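Local coordinates for protein putative phosphatase (Bacteroides thetaiotaomicron, PDB 3KYA) that is of unknown function but is probably a phosphatase, binds zinc and joins an IPT/TIG domain to a six-bladed beta-propeller, at residues K55-I60 against F70-A75; S190-K195 against A252-I257; H332-S337 against N351-Y356; R370-C375 against D397-C402; L424-Q429 against V440-D445. All blocks are in the same frame, centred on the assembly; numbering follows the deposited sequence. Where two conformers were deposited one is given.

Contact 1: residues K55-I60 against F70-A75; sequences KDAIVI and FVPSGA. With EDO (1,2-ethanediol), chain D; EDO (1,2-ethanediol), chain C.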
# COMPACT_ATOMS: atom_id res chain seq x y z
N LYS A 55 -15.55 -23.85 12.55
CA LYS A 55 -15.88 -22.55 13.13
C LYS A 55 -17.16 -21.97 12.52
O LYS A 55 -17.33 -22.00 11.30
CB LYS A 55 -14.75 -21.57 12.89
CG LYS A 55 -13.39 -21.97 13.45
CD LYS A 55 -13.42 -22.15 14.94
CE LYS A 55 -12.01 -22.12 15.54
NZ LYS A 55 -11.05 -23.09 14.91
N ASP A 56 -18.05 -21.42 13.36
CA ASP A 56 -19.27 -20.78 12.87
C ASP A 56 -18.92 -19.60 11.98
O ASP A 56 -18.04 -18.80 12.31
CB ASP A 56 -20.14 -20.28 14.03
CG ASP A 56 -20.66 -21.41 14.90
OD1 ASP A 56 -20.90 -22.52 14.39
OD2 ASP A 56 -20.86 -21.15 16.11
N ALA A 57 -19.60 -19.51 10.84
CA ALA A 57 -19.37 -18.45 9.86
C ALA A 57 -20.57 -17.50 9.73
O ALA A 57 -21.73 -17.92 9.76
CB ALA A 57 -19.01 -19.05 8.48
N ILE A 58 -20.26 -16.22 9.57
CA ILE A 58 -21.28 -15.19 9.36
C ILE A 58 -21.92 -15.39 7.99
O ILE A 58 -21.22 -15.38 6.97
CB ILE A 58 -20.67 -13.77 9.44
CG1 ILE A 58 -20.12 -13.49 10.84
CG2 ILE A 58 -21.72 -12.71 9.06
CD1 ILE A 58 -19.27 -12.23 10.91
N VAL A 59 -23.25 -15.57 7.95
CA VAL A 59 -23.99 -15.75 6.70
C VAL A 59 -24.49 -14.38 6.24
O VAL A 59 -25.15 -13.68 7.01
CB VAL A 59 -25.17 -16.71 6.87
CG1 VAL A 59 -26.03 -16.79 5.57
CG2 VAL A 59 -24.67 -18.09 7.29
N ILE A 60 -24.17 -14.01 5.00
CA ILE A 60 -24.49 -12.69 4.45
C ILE A 60 -25.78 -12.66 3.64
O ILE A 60 -26.62 -11.79 3.83
CB ILE A 60 -23.33 -12.21 3.54
CG1 ILE A 60 -22.00 -12.18 4.30
CG2 ILE A 60 -23.59 -10.83 2.92
CD1 ILE A 60 -20.76 -12.05 3.40
N PHE A 70 -18.76 -15.12 5.33
CA PHE A 70 -17.39 -14.69 5.61
C PHE A 70 -16.58 -15.85 6.18
O PHE A 70 -17.06 -16.57 7.07
CB PHE A 70 -17.36 -13.57 6.65
CG PHE A 70 -17.80 -12.23 6.12
CD1 PHE A 70 -17.04 -11.57 5.16
CD2 PHE A 70 -18.95 -11.62 6.61
CE1 PHE A 70 -17.44 -10.32 4.68
CE2 PHE A 70 -19.36 -10.36 6.13
CZ PHE A 70 -18.60 -9.72 5.18
N VAL A 71 -15.35 -16.01 5.69
CA VAL A 71 -14.47 -17.05 6.22
C VAL A 71 -14.07 -16.70 7.66
O VAL A 71 -13.53 -15.63 7.92
CB VAL A 71 -13.21 -17.21 5.37
CG1 VAL A 71 -12.22 -18.21 6.00
CG2 VAL A 71 -13.59 -17.64 3.93
N PRO A 72 -14.31 -17.62 8.61
CA PRO A 72 -13.98 -17.29 9.99
C PRO A 72 -12.51 -17.45 10.34
O PRO A 72 -11.79 -18.24 9.69
CB PRO A 72 -14.80 -18.29 10.80
CG PRO A 72 -15.24 -19.35 9.86
CD PRO A 72 -14.99 -18.92 8.47
N SER A 73 -12.06 -16.70 11.34
CA SER A 73 -10.72 -16.88 11.87
C SER A 73 -10.55 -18.31 12.38
O SER A 73 -11.45 -18.86 13.03
CB SER A 73 -10.46 -15.90 13.02
OG SER A 73 -10.40 -14.57 12.55
N GLY A 74 -9.40 -18.92 12.10
CA GLY A 74 -9.10 -20.25 12.59
C GLY A 74 -9.80 -21.41 11.90
O GLY A 74 -9.95 -22.46 12.50
N ALA A 75 -10.21 -21.24 10.64
CA ALA A 75 -10.91 -22.29 9.90
C ALA A 75 -9.90 -23.22 9.20
O ALA A 75 -10.04 -23.52 8.02
CB ALA A 75 -11.85 -21.67 8.88
C1 EDO D . -13.80 -13.49 11.62
O1 EDO D . -14.04 -14.74 12.28
C2 EDO D . -14.60 -13.35 10.33
O2 EDO D . -16.00 -13.38 10.61
C1 EDO C . -6.43 -15.16 11.84
O1 EDO C . -7.17 -15.97 12.76
C2 EDO C . -6.72 -13.69 12.06
O2 EDO C . -8.05 -13.39 11.64
O HOH W 1 -17.35 -15.64 9.72
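In the IPT/TIG domain, the end of a beta hairpin brings Ile60 onto Phe70, and the chain that leaves the hairpin stays beside residues 55-60 as far as a type II turn. CD1 of Ile60 stands over the centre of the Phe70 ring, 3.6 Å from its centroid and 14° off the normal, a CH-pi contact in which the two side chains cross at about a right angle. The backbones are tied by Phe70 N to Ile58 O, 3.0 Å. One step on they part, and a water fills in, accepting from Ile58 N and donating to Phe70 O. Pro72 then rests its ring on the chain: its CG lies 3.7 Å from Lys55 O, and its CD 4.0 Å from Ala57 CB. At the turn, Lys55, bent at chi2 and chi4, brings NZ to Gly74 O at 2.7 Å, from above the carbonyl plane. An alanine in place of Phe70 would probably leave Ile60 CD1 without the ring face it sits on and open a gap beside the hairpin. The contact thus passes from apolar packing at the hairpin to an exposed lysine that gives the turn carbonyl a charged donor at the protein surface.

Contact 2: residues S190-K195 against A252-I257; sequences SIAFNK and ATIHPI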
# COMPACT_ATOMS: atom_id res chain seq x y z
N SER A 190 18.76 0.51 28.02
CA SER A 190 18.98 -0.35 26.86
C SER A 190 20.00 -1.43 27.10
O SER A 190 20.87 -1.32 27.98
CB SER A 190 19.44 0.45 25.63
OG SER A 190 20.73 1.02 25.79
N ILE A 191 19.87 -2.47 26.29
CA ILE A 191 20.76 -3.61 26.29
C ILE A 191 21.27 -3.84 24.87
O ILE A 191 20.48 -3.87 23.91
CB ILE A 191 20.04 -4.90 26.77
CG1 ILE A 191 19.73 -4.82 28.26
CG2 ILE A 191 20.92 -6.13 26.49
CD1 ILE A 191 18.83 -5.98 28.78
N ALA A 192 22.59 -3.96 24.74
CA ALA A 192 23.25 -4.29 23.48
C ALA A 192 24.36 -5.30 23.78
O ALA A 192 24.63 -5.61 24.95
CB ALA A 192 23.80 -3.03 22.77
N PHE A 193 24.96 -5.84 22.72
CA PHE A 193 26.05 -6.82 22.84
C PHE A 193 27.18 -6.47 21.86
O PHE A 193 26.91 -6.01 20.75
CB PHE A 193 25.55 -8.24 22.56
CG PHE A 193 24.53 -8.74 23.55
CD1 PHE A 193 23.18 -8.51 23.35
CD2 PHE A 193 24.91 -9.47 24.67
CE1 PHE A 193 22.23 -8.96 24.27
CE2 PHE A 193 23.96 -9.93 25.59
CZ PHE A 193 22.62 -9.66 25.38
N ASN A 194 28.44 -6.70 22.25
CA ASN A 194 29.54 -6.43 21.33
C ASN A 194 29.60 -7.42 20.17
O ASN A 194 29.16 -8.57 20.29
CB ASN A 194 30.91 -6.47 22.05
CG ASN A 194 31.30 -7.88 22.48
OD1 ASN A 194 30.68 -8.45 23.37
ND2 ASN A 194 32.35 -8.42 21.88
N LYS A 195 30.12 -6.97 19.03
CA LYS A 195 30.43 -7.85 17.91
C LYS A 195 31.85 -8.35 18.22
O LYS A 195 32.57 -7.67 18.96
CB LYS A 195 30.47 -7.13 16.57
CG LYS A 195 29.12 -6.59 16.04
CD LYS A 195 28.09 -7.69 15.81
CE LYS A 195 28.55 -8.73 14.78
NZ LYS A 195 27.58 -9.84 14.64
N ALA A 252 22.31 3.00 24.17
CA ALA A 252 23.60 2.72 23.54
C ALA A 252 23.40 1.58 22.53
O ALA A 252 22.75 0.59 22.84
CB ALA A 252 24.66 2.37 24.58
N THR A 253 23.98 1.73 21.34
CA THR A 253 23.80 0.78 20.24
C THR A 253 25.12 0.44 19.56
O THR A 253 25.97 1.33 19.39
CB THR A 253 22.85 1.37 19.18
OG1 THR A 253 21.68 1.90 19.82
CG2 THR A 253 22.44 0.31 18.14
N ILE A 254 25.27 -0.82 19.15
CA ILE A 254 26.46 -1.32 18.47
C ILE A 254 26.27 -1.36 16.96
O ILE A 254 25.21 -1.81 16.48
CB ILE A 254 26.83 -2.75 18.99
CG1 ILE A 254 27.37 -2.67 20.42
CG2 ILE A 254 27.86 -3.43 18.11
CD1 ILE A 254 28.76 -2.02 20.54
N HIS A 255 27.27 -0.89 16.20
CA HIS A 255 27.21 -0.95 14.74
C HIS A 255 27.33 -2.42 14.33
O HIS A 255 28.30 -3.08 14.69
CB HIS A 255 28.31 -0.12 14.08
CG HIS A 255 28.09 0.10 12.62
ND1 HIS A 255 28.54 -0.77 11.66
CD2 HIS A 255 27.41 1.08 11.96
CE1 HIS A 255 28.17 -0.34 10.46
NE2 HIS A 255 27.49 0.78 10.62
N PRO A 256 26.35 -2.94 13.56
CA PRO A 256 26.32 -4.38 13.26
C PRO A 256 27.44 -4.90 12.34
O PRO A 256 27.65 -6.12 12.31
CB PRO A 256 24.95 -4.58 12.61
CG PRO A 256 24.61 -3.24 12.02
CD PRO A 256 25.22 -2.22 12.94
N ILE A 257 28.15 -4.02 11.64
CA ILE A 257 29.25 -4.46 10.79
C ILE A 257 30.62 -4.16 11.38
O ILE A 257 31.47 -5.06 11.43
CB ILE A 257 29.20 -3.83 9.37
CG1 ILE A 257 27.80 -4.00 8.75
CG2 ILE A 257 30.29 -4.43 8.48
CD1 ILE A 257 27.32 -5.44 8.64
O HOH W 2 22.89 -0.59 25.52
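Ile254 leans on the flat peptide carbonyl of Phe193, its CG1 3.4 Å from Phe193 O, while the larger flat groups look elsewhere. The Phe193 ring leads off toward Met207 and Pro148. On the other segment, the His255 ring carries Pro256 CD over one face, offset toward the rim, has Ile257 C in plane at its edge, and stacks with the ring of Tyr339. The Asn194 amide sends ND2 to Lys195 O at 3.0 Å, well above that carbonyl's plane, and its OD1 is taken by Tyr206 N. Across the gap the polar link is a single direct bond: Ala252 N donates to Ser190 OG, 3.0 Å, at 153°. A chi1 of 68° tucks that hydroxyl between its own N and carbonyl carbon and so points it at the neighbouring strand. Water 2 adds a second bridge, 2.7 Å from Ser190 OG and donating to Ala252 O. Further along, Lys195 lays CG 4.0 Å from Ile254 CG2, and its bent chain then carries NZ to a salt bridge with Glu203. The strands 190-193 and 252-254 run nearly the same way, 21° apart with axes 6.5 Å from each other, and no backbone-to-backbone bond joins them. Each is the first strand of its four-stranded sheet, and side chains and water knit them together, as between the innermost strands of adjacent beta-propeller blades.

Contact 3: residues H332-S337 against N351-Y356; sequences HYFMRS and NFVGGY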
# COMPACT_ATOMS: atom_id res chain seq x y z
N HIS A 332 8.15 12.95 19.33
CA HIS A 332 7.24 12.29 18.40
C HIS A 332 7.62 12.19 16.92
O HIS A 332 6.76 12.30 16.05
CB HIS A 332 5.85 12.93 18.59
CG HIS A 332 5.54 13.24 20.02
ND1 HIS A 332 5.40 12.25 20.98
CD2 HIS A 332 5.41 14.42 20.67
CE1 HIS A 332 5.19 12.82 22.16
NE2 HIS A 332 5.19 14.13 22.00
N TYR A 333 8.89 11.92 16.64
CA TYR A 333 9.35 11.70 15.27
C TYR A 333 10.65 10.88 15.22
O TYR A 333 11.31 10.67 16.24
CB TYR A 333 9.51 13.03 14.50
CG TYR A 333 10.67 13.93 14.94
CD1 TYR A 333 10.67 14.54 16.19
CD2 TYR A 333 11.74 14.19 14.09
CE1 TYR A 333 11.73 15.37 16.59
CE2 TYR A 333 12.80 15.01 14.49
CZ TYR A 333 12.79 15.60 15.73
OH TYR A 333 13.83 16.41 16.12
N PHE A 334 10.99 10.41 14.02
CA PHE A 334 12.24 9.74 13.71
C PHE A 334 13.06 10.56 12.72
O PHE A 334 12.49 11.16 11.76
CB PHE A 334 12.05 8.33 13.06
CG PHE A 334 11.62 7.25 14.00
CD1 PHE A 334 10.28 7.03 14.26
CD2 PHE A 334 12.56 6.39 14.58
CE1 PHE A 334 9.88 6.01 15.14
CE2 PHE A 334 12.16 5.39 15.45
CZ PHE A 334 10.82 5.20 15.71
N MSE A 335 14.36 10.59 12.94
CA MSE A 335 15.32 11.17 12.03
C MSE A 335 16.09 10.01 11.38
O MSE A 335 16.10 8.89 11.92
CB MSE A 335 16.28 12.12 12.75
CG MSE A 335 15.60 13.27 13.49
SE MSE A 335 16.86 14.53 14.25
CE MSE A 335 17.40 15.41 12.61
N ARG A 336 16.70 10.27 10.23
CA ARG A 336 17.50 9.29 9.52
C ARG A 336 18.91 9.82 9.36
O ARG A 336 19.10 11.00 9.06
CB ARG A 336 16.90 8.98 8.16
CG ARG A 336 17.59 7.87 7.36
CD ARG A 336 16.86 7.68 6.03
NE ARG A 336 17.33 6.57 5.19
CZ ARG A 336 18.48 6.57 4.52
NH1 ARG A 336 19.30 7.60 4.61
NH2 ARG A 336 18.82 5.54 3.77
N SER A 337 19.88 8.93 9.55
CA SER A 337 21.28 9.27 9.40
C SER A 337 22.00 8.27 8.48
O SER A 337 21.91 7.05 8.70
CB SER A 337 21.92 9.30 10.80
OG SER A 337 23.31 9.51 10.76
N ASN A 351 15.20 15.02 9.40
CA ASN A 351 13.85 14.58 9.74
C ASN A 351 13.35 13.59 8.69
O ASN A 351 13.46 13.82 7.50
CB ASN A 351 12.91 15.78 9.91
CG ASN A 351 13.32 16.69 11.06
OD1 ASN A 351 14.41 16.55 11.60
ND2 ASN A 351 12.45 17.63 11.40
N PHE A 352 12.83 12.45 9.15
CA PHE A 352 12.38 11.37 8.26
C PHE A 352 10.87 11.11 8.31
O PHE A 352 10.18 11.31 7.30
CB PHE A 352 13.20 10.09 8.58
CG PHE A 352 12.84 8.89 7.72
CD1 PHE A 352 12.84 8.98 6.34
CD2 PHE A 352 12.51 7.68 8.31
CE1 PHE A 352 12.50 7.87 5.55
CE2 PHE A 352 12.16 6.58 7.53
CZ PHE A 352 12.17 6.67 6.16
N VAL A 353 10.34 10.67 9.45
CA VAL A 353 8.89 10.43 9.59
C VAL A 353 8.38 10.97 10.91
O VAL A 353 9.09 10.97 11.91
CB VAL A 353 8.51 8.93 9.48
CG1 VAL A 353 8.76 8.40 8.05
CG2 VAL A 353 9.27 8.11 10.52
N GLY A 354 7.13 11.45 10.90
CA GLY A 354 6.52 12.03 12.09
C GLY A 354 6.67 13.54 12.10
O GLY A 354 7.49 14.10 11.35
N GLY A 355 5.89 14.19 12.96
CA GLY A 355 5.91 15.64 13.12
C GLY A 355 6.72 16.12 14.30
O GLY A 355 6.43 15.79 15.44
N TYR A 356 7.76 16.90 14.00
CA TYR A 356 8.62 17.56 14.97
C TYR A 356 7.80 18.24 16.08
O TYR A 356 7.11 19.22 15.83
CB TYR A 356 9.45 18.61 14.20
CG TYR A 356 10.29 19.57 15.02
CD1 TYR A 356 11.56 19.23 15.45
CD2 TYR A 356 9.84 20.87 15.29
CE1 TYR A 356 12.34 20.12 16.19
CE2 TYR A 356 10.61 21.77 16.02
CZ TYR A 356 11.86 21.39 16.46
OH TYR A 356 12.64 22.26 17.18
O HOH W 3 4.31 12.89 15.17
O HOH W 4 14.83 17.80 13.98
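Phe334 O accepts two backbone N-H groups from consecutive residues, Phe352 N at 2.9 Å and Val353 N at 3.2 Å, which marks a classic beta bulge at the end of the hairpin 333-340/345-352. Phe334 N returns a bond to Val353 O, 2.9 Å and nearly straight at 173°. The chain turns a corner at Val353, and Gly354 comes so close that a CB there would clash with His332 O and Tyr333 CA. Beyond the corner, Tyr356 comes back alongside Tyr333. Its CA lies over one face of the Tyr333 ring, off toward the rim, and its own ring turns an edge to that face, an offset edge-to-face pair with centroids 5.8 Å apart and planes at 67°. The Tyr333 hydroxyl takes the indole N-H of Trp311 and also meets a water at 2.7 Å. On the other side of the bulge, Phe352 is held between Val353 CG1 on one face and CD of Arg336 on the opposite one; the Arg336 guanidinium goes on to pair with Asp338. An alanine in place of Tyr333 would probably leave Trp311 NE1 without its acceptor and open a gap against the edge of Tyr356. Doubling the load on one carbonyl keeps the backbone bonded through the register shift, while the aromatic pair holds the departing chain against the blade's third strand.

Contact 4: residues R370-C375 against D397-C402; sequences RMNNPC and DRLNFC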
# COMPACT_ATOMS: atom_id res chain seq x y z
N ARG A 370 1.93 11.05 11.88
CA ARG A 370 1.90 11.43 13.27
C ARG A 370 1.99 10.20 14.16
O ARG A 370 1.40 9.16 13.85
CB ARG A 370 0.62 12.23 13.57
CG ARG A 370 0.57 13.58 12.86
CD ARG A 370 1.56 14.58 13.45
NE ARG A 370 1.52 15.88 12.78
CZ ARG A 370 2.25 16.22 11.71
NH1 ARG A 370 3.10 15.38 11.14
NH2 ARG A 370 2.13 17.44 11.20
N MSE A 371 2.75 10.33 15.24
CA MSE A 371 2.95 9.27 16.22
C MSE A 371 2.99 9.92 17.62
O MSE A 371 2.93 11.14 17.75
CB MSE A 371 4.22 8.50 15.90
CG MSE A 371 5.47 9.37 15.80
SE MSE A 371 7.01 8.50 15.00
CE MSE A 371 6.46 8.26 13.16
N ASN A 372 3.08 9.11 18.67
CA ASN A 372 3.02 9.64 20.01
C ASN A 372 3.86 8.78 20.97
O ASN A 372 3.41 7.73 21.42
CB ASN A 372 1.56 9.73 20.45
CG ASN A 372 1.36 10.57 21.68
OD1 ASN A 372 2.31 10.88 22.39
ND2 ASN A 372 0.11 10.94 21.95
N ASN A 373 5.05 9.28 21.28
CA ASN A 373 6.03 8.57 22.13
C ASN A 373 6.51 7.29 21.44
O ASN A 373 6.24 6.17 21.92
CB ASN A 373 5.51 8.24 23.55
CG ASN A 373 5.51 9.44 24.49
OD1 ASN A 373 6.30 9.49 25.43
ND2 ASN A 373 4.62 10.38 24.25
N PRO A 374 7.21 7.43 20.29
CA PRO A 374 7.73 6.25 19.60
C PRO A 374 8.87 5.62 20.41
O PRO A 374 9.80 6.34 20.83
CB PRO A 374 8.26 6.81 18.28
CG PRO A 374 8.61 8.24 18.60
CD PRO A 374 7.61 8.68 19.62
N CYS A 375 8.77 4.32 20.64
CA CYS A 375 9.77 3.60 21.45
C CYS A 375 10.55 2.59 20.60
O CYS A 375 10.95 2.92 19.47
CB CYS A 375 9.11 3.02 22.71
SG CYS A 375 8.52 4.32 23.88
N ASP A 397 4.53 2.35 19.07
CA ASP A 397 4.10 3.76 19.18
C ASP A 397 3.33 3.79 20.49
O ASP A 397 2.14 3.49 20.53
CB ASP A 397 3.24 4.09 17.97
CG ASP A 397 2.91 5.56 17.85
OD1 ASP A 397 3.51 6.39 18.58
OD2 ASP A 397 2.05 5.88 17.00
N ARG A 398 4.03 4.16 21.55
CA ARG A 398 3.54 3.90 22.92
C ARG A 398 2.15 4.40 23.26
O ARG A 398 1.32 3.60 23.70
CB ARG A 398 4.55 4.36 24.01
CG ARG A 398 4.18 3.82 25.39
CD ARG A 398 5.24 4.09 26.48
NE ARG A 398 5.44 5.52 26.69
CZ ARG A 398 4.72 6.30 27.49
NH1 ARG A 398 3.69 5.84 28.19
NH2 ARG A 398 5.03 7.59 27.57
N LEU A 399 1.89 5.69 23.05
CA LEU A 399 0.61 6.27 23.44
C LEU A 399 -0.49 6.07 22.40
O LEU A 399 -1.61 6.53 22.60
CB LEU A 399 0.79 7.75 23.84
CG LEU A 399 1.53 7.95 25.17
CD1 LEU A 399 1.73 9.44 25.49
CD2 LEU A 399 0.81 7.24 26.34
N ASN A 400 -0.16 5.40 21.30
CA ASN A 400 -1.16 5.01 20.31
C ASN A 400 -1.47 3.50 20.38
O ASN A 400 -2.21 2.99 19.55
CB ASN A 400 -0.75 5.43 18.91
CG ASN A 400 -0.80 6.93 18.72
OD1 ASN A 400 -1.66 7.60 19.30
ND2 ASN A 400 0.13 7.47 17.93
N PHE A 401 -0.88 2.81 21.35
CA PHE A 401 -1.21 1.41 21.64
C PHE A 401 -1.11 0.46 20.44
O PHE A 401 -1.98 -0.41 20.25
CB PHE A 401 -2.63 1.34 22.22
CG PHE A 401 -2.99 2.52 23.13
CD1 PHE A 401 -2.29 2.74 24.31
CD2 PHE A 401 -4.04 3.36 22.80
CE1 PHE A 401 -2.63 3.81 25.14
CE2 PHE A 401 -4.39 4.43 23.63
CZ PHE A 401 -3.69 4.66 24.81
N CYS A 402 -0.07 0.61 19.63
CA CYS A 402 0.08 -0.22 18.45
C CYS A 402 1.53 -0.35 17.95
O CYS A 402 2.43 0.37 18.40
CB CYS A 402 -0.80 0.34 17.33
SG CYS A 402 -0.33 2.01 16.79
O HOH W 5 -1.98 10.27 19.86
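Met371 comes up to Asp397 where a propeller blade begins: residues 370-375 lead into its first strand, and 397-402 hold the short 3-10 turn (398-400) linking its second and third. Met371 CB packs 3.5 Å from Asp397 OD1. Next, Asn372 N donates to that same oxygen at 2.8 Å, on its syn lone pair, while Asn400 ND2 holds the other oxygen, OD2, from above the carboxylate plane at 2.7 Å. With Arg404 also in a salt bridge to OD2, the carboxylate is fixed from several directions, which would probably favour its charged form. Leu399 N meets Asn372 O nearly in line with the carbonyl, at 3.0 Å, and a water joins the ends of the Asn372 and Asn400 amides. CG of Asn372, anti to its own N (chi1 -167°), lies 3.6 Å from Leu399 CB. Asn373, with positive phi, turns its carbonyl to Arg398 N, which meets it from above the carbonyl plane. In the conformer described, its OD1 also takes a weak bond from Arg398 NH2, the amide and guanidinium planes almost perpendicular at 82°; the firmer partner of that guanidinium is Asp445. Pro374 faces Asp397 in an antiparallel non-hydrogen-bonded pair, their CA atoms 4.4 Å apart. At the start of the strand, Cys375 leaves its sulfur near the base of the arginine, SG 4.0 Å from Arg398 CB.

Contact 5: residues L424-Q429 against V440-D445; sequences LADGNQ and VARFRD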
# COMPACT_ATOMS: atom_id res chain seq x y z
N LEU A 424 -14.87 -0.84 19.25
CA LEU A 424 -16.26 -0.39 19.13
C LEU A 424 -17.05 -0.82 20.35
O LEU A 424 -17.84 -0.05 20.91
CB LEU A 424 -16.92 -1.01 17.90
CG LEU A 424 -18.40 -0.65 17.72
CD1 LEU A 424 -18.56 0.86 17.56
CD2 LEU A 424 -19.02 -1.38 16.54
N ALA A 425 -16.83 -2.06 20.77
CA ALA A 425 -17.52 -2.61 21.92
C ALA A 425 -17.39 -1.74 23.15
O ALA A 425 -18.37 -1.54 23.85
CB ALA A 425 -17.01 -4.03 22.24
N ASP A 426 -16.18 -1.24 23.42
CA ASP A 426 -15.99 -0.48 24.64
C ASP A 426 -15.55 0.99 24.47
O ASP A 426 -15.46 1.69 25.46
CB ASP A 426 -15.06 -1.24 25.61
CG ASP A 426 -13.65 -1.43 25.06
OD1 ASP A 426 -13.26 -0.77 24.07
OD2 ASP A 426 -12.94 -2.26 25.67
N GLY A 427 -15.30 1.42 23.24
CA GLY A 427 -14.93 2.81 22.95
C GLY A 427 -13.47 3.17 23.19
O GLY A 427 -13.10 4.33 23.10
N ASN A 428 -12.65 2.16 23.49
CA ASN A 428 -11.23 2.38 23.79
C ASN A 428 -10.34 1.88 22.69
O ASN A 428 -10.56 0.77 22.19
CB ASN A 428 -10.83 1.63 25.06
CG ASN A 428 -11.58 2.09 26.27
OD1 ASN A 428 -11.97 3.26 26.37
ND2 ASN A 428 -11.77 1.20 27.21
N GLN A 429 -9.32 2.66 22.34
CA GLN A 429 -8.33 2.21 21.35
C GLN A 429 -7.30 1.24 21.97
O GLN A 429 -6.56 0.55 21.25
CB GLN A 429 -7.61 3.39 20.73
CG GLN A 429 -8.52 4.35 19.99
CD GLN A 429 -9.25 3.69 18.84
OE1 GLN A 429 -8.68 2.88 18.10
NE2 GLN A 429 -10.52 4.05 18.66
N VAL A 440 -9.21 -7.19 15.66
CA VAL A 440 -9.50 -7.59 17.04
C VAL A 440 -8.42 -7.21 18.07
O VAL A 440 -8.74 -6.65 19.12
CB VAL A 440 -9.74 -9.14 17.11
CG1 VAL A 440 -9.96 -9.59 18.56
CG2 VAL A 440 -10.93 -9.58 16.21
N ALA A 441 -7.16 -7.55 17.78
CA ALA A 441 -6.05 -7.35 18.73
C ALA A 441 -5.88 -5.90 19.24
O ALA A 441 -6.00 -4.93 18.47
CB ALA A 441 -4.74 -7.84 18.11
N ARG A 442 -5.59 -5.79 20.53
CA ARG A 442 -5.30 -4.49 21.16
C ARG A 442 -4.18 -4.61 22.17
O ARG A 442 -3.96 -5.69 22.72
CB ARG A 442 -6.53 -3.91 21.85
CG ARG A 442 -7.61 -3.49 20.88
CD ARG A 442 -8.73 -2.74 21.56
NE ARG A 442 -9.49 -3.54 22.50
CZ ARG A 442 -10.55 -3.10 23.18
NH1 ARG A 442 -10.94 -1.84 23.06
NH2 ARG A 442 -11.21 -3.91 24.00
N PHE A 443 -3.50 -3.49 22.40
CA PHE A 443 -2.45 -3.37 23.39
C PHE A 443 -2.78 -2.18 24.28
O PHE A 443 -3.73 -1.43 24.00
CB PHE A 443 -1.09 -3.06 22.73
CG PHE A 443 -0.62 -4.09 21.71
CD1 PHE A 443 0.15 -5.18 22.10
CD2 PHE A 443 -0.86 -3.92 20.34
CE1 PHE A 443 0.60 -6.12 21.15
CE2 PHE A 443 -0.40 -4.82 19.41
CZ PHE A 443 0.33 -5.93 19.81
N ARG A 444 -2.03 -2.03 25.38
CA ARG A 444 -2.08 -0.80 26.18
C ARG A 444 -0.74 -0.14 25.84
O ARG A 444 -0.21 -0.38 24.74
CB ARG A 444 -2.33 -1.06 27.66
CG ARG A 444 -3.65 -1.81 27.91
CD ARG A 444 -4.08 -1.86 29.35
NE ARG A 444 -4.46 -0.53 29.82
CZ ARG A 444 -5.14 -0.28 30.93
NH1 ARG A 444 -5.52 -1.28 31.73
NH2 ARG A 444 -5.43 0.97 31.25
N ASP A 445 -0.17 0.70 26.70
CA ASP A 445 1.11 1.36 26.37
C ASP A 445 2.21 0.32 26.02
O ASP A 445 2.52 -0.54 26.84
CB ASP A 445 1.61 2.25 27.51
CG ASP A 445 0.59 3.29 27.95
OD1 ASP A 445 -0.60 2.94 28.18
OD2 ASP A 445 1.02 4.46 28.11
O HOH W 6 -4.45 -1.34 20.78
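Asp426 and Arg442 meet tip to tip in a salt bridge built on an Asx turn, where Asp426 OD1 accepts from Asn428 N at 3.0 Å, in the region where the short helix that begins at Thr422 runs out. The aspartate takes the crowded position at chi1, 63°, with CG between its own N and carbonyl carbon. Arg442 runs out anti at chi2, then bends at chi3 (-65°), which sets NE; the guanidinium beyond meets the carboxylate end-on: NH1 to OD1 at 2.7 Å on the syn lone pair, NH2 to OD2 at 2.9 Å on the syn side but out of the carboxylate plane. The two planes stand 32° apart. NH1 has a second acceptor in the guanidinium plane, Asn428 O at 2.8 Å, so one nitrogen grips both the side chain and the main chain of the turn. Gly427, with positive phi, lies within the turn. Arg442 is itself held from behind, NE forming a salt bridge with Asp433, which probably restricts its rotation. Asp426 OD1, with two donors, is shared between turn and arginine. Beside the arginine stem, a water lies 2.9 Å from Gln429 O and accepts from Phe443 N, also at 2.9 Å.

In the fold
Along the chain the five contacts follow one another without interleaving. Contact 1 lies in the IPT/TIG domain, while the other four belong to the propeller. Contact 2 spans two successive blades, contacts 3 and 4 sit in the two blades after those, and contact 5 lies in the loops leading to the last sheet, which strand 105-110 joins, consistent with the ring closure usual in propellers. Contacts 3 and 4, centres 13 Å apart, touch through His332 and Asn373; contacts 4 and 5, 14 Å apart, through Arg398 and Asp445. Direct polar bonds thus link successive blades. The centres of contacts 1 and 2 are 46 Å apart, and contact 1, in its separate domain, nears contact 5 to about 6 Å between nearest atoms.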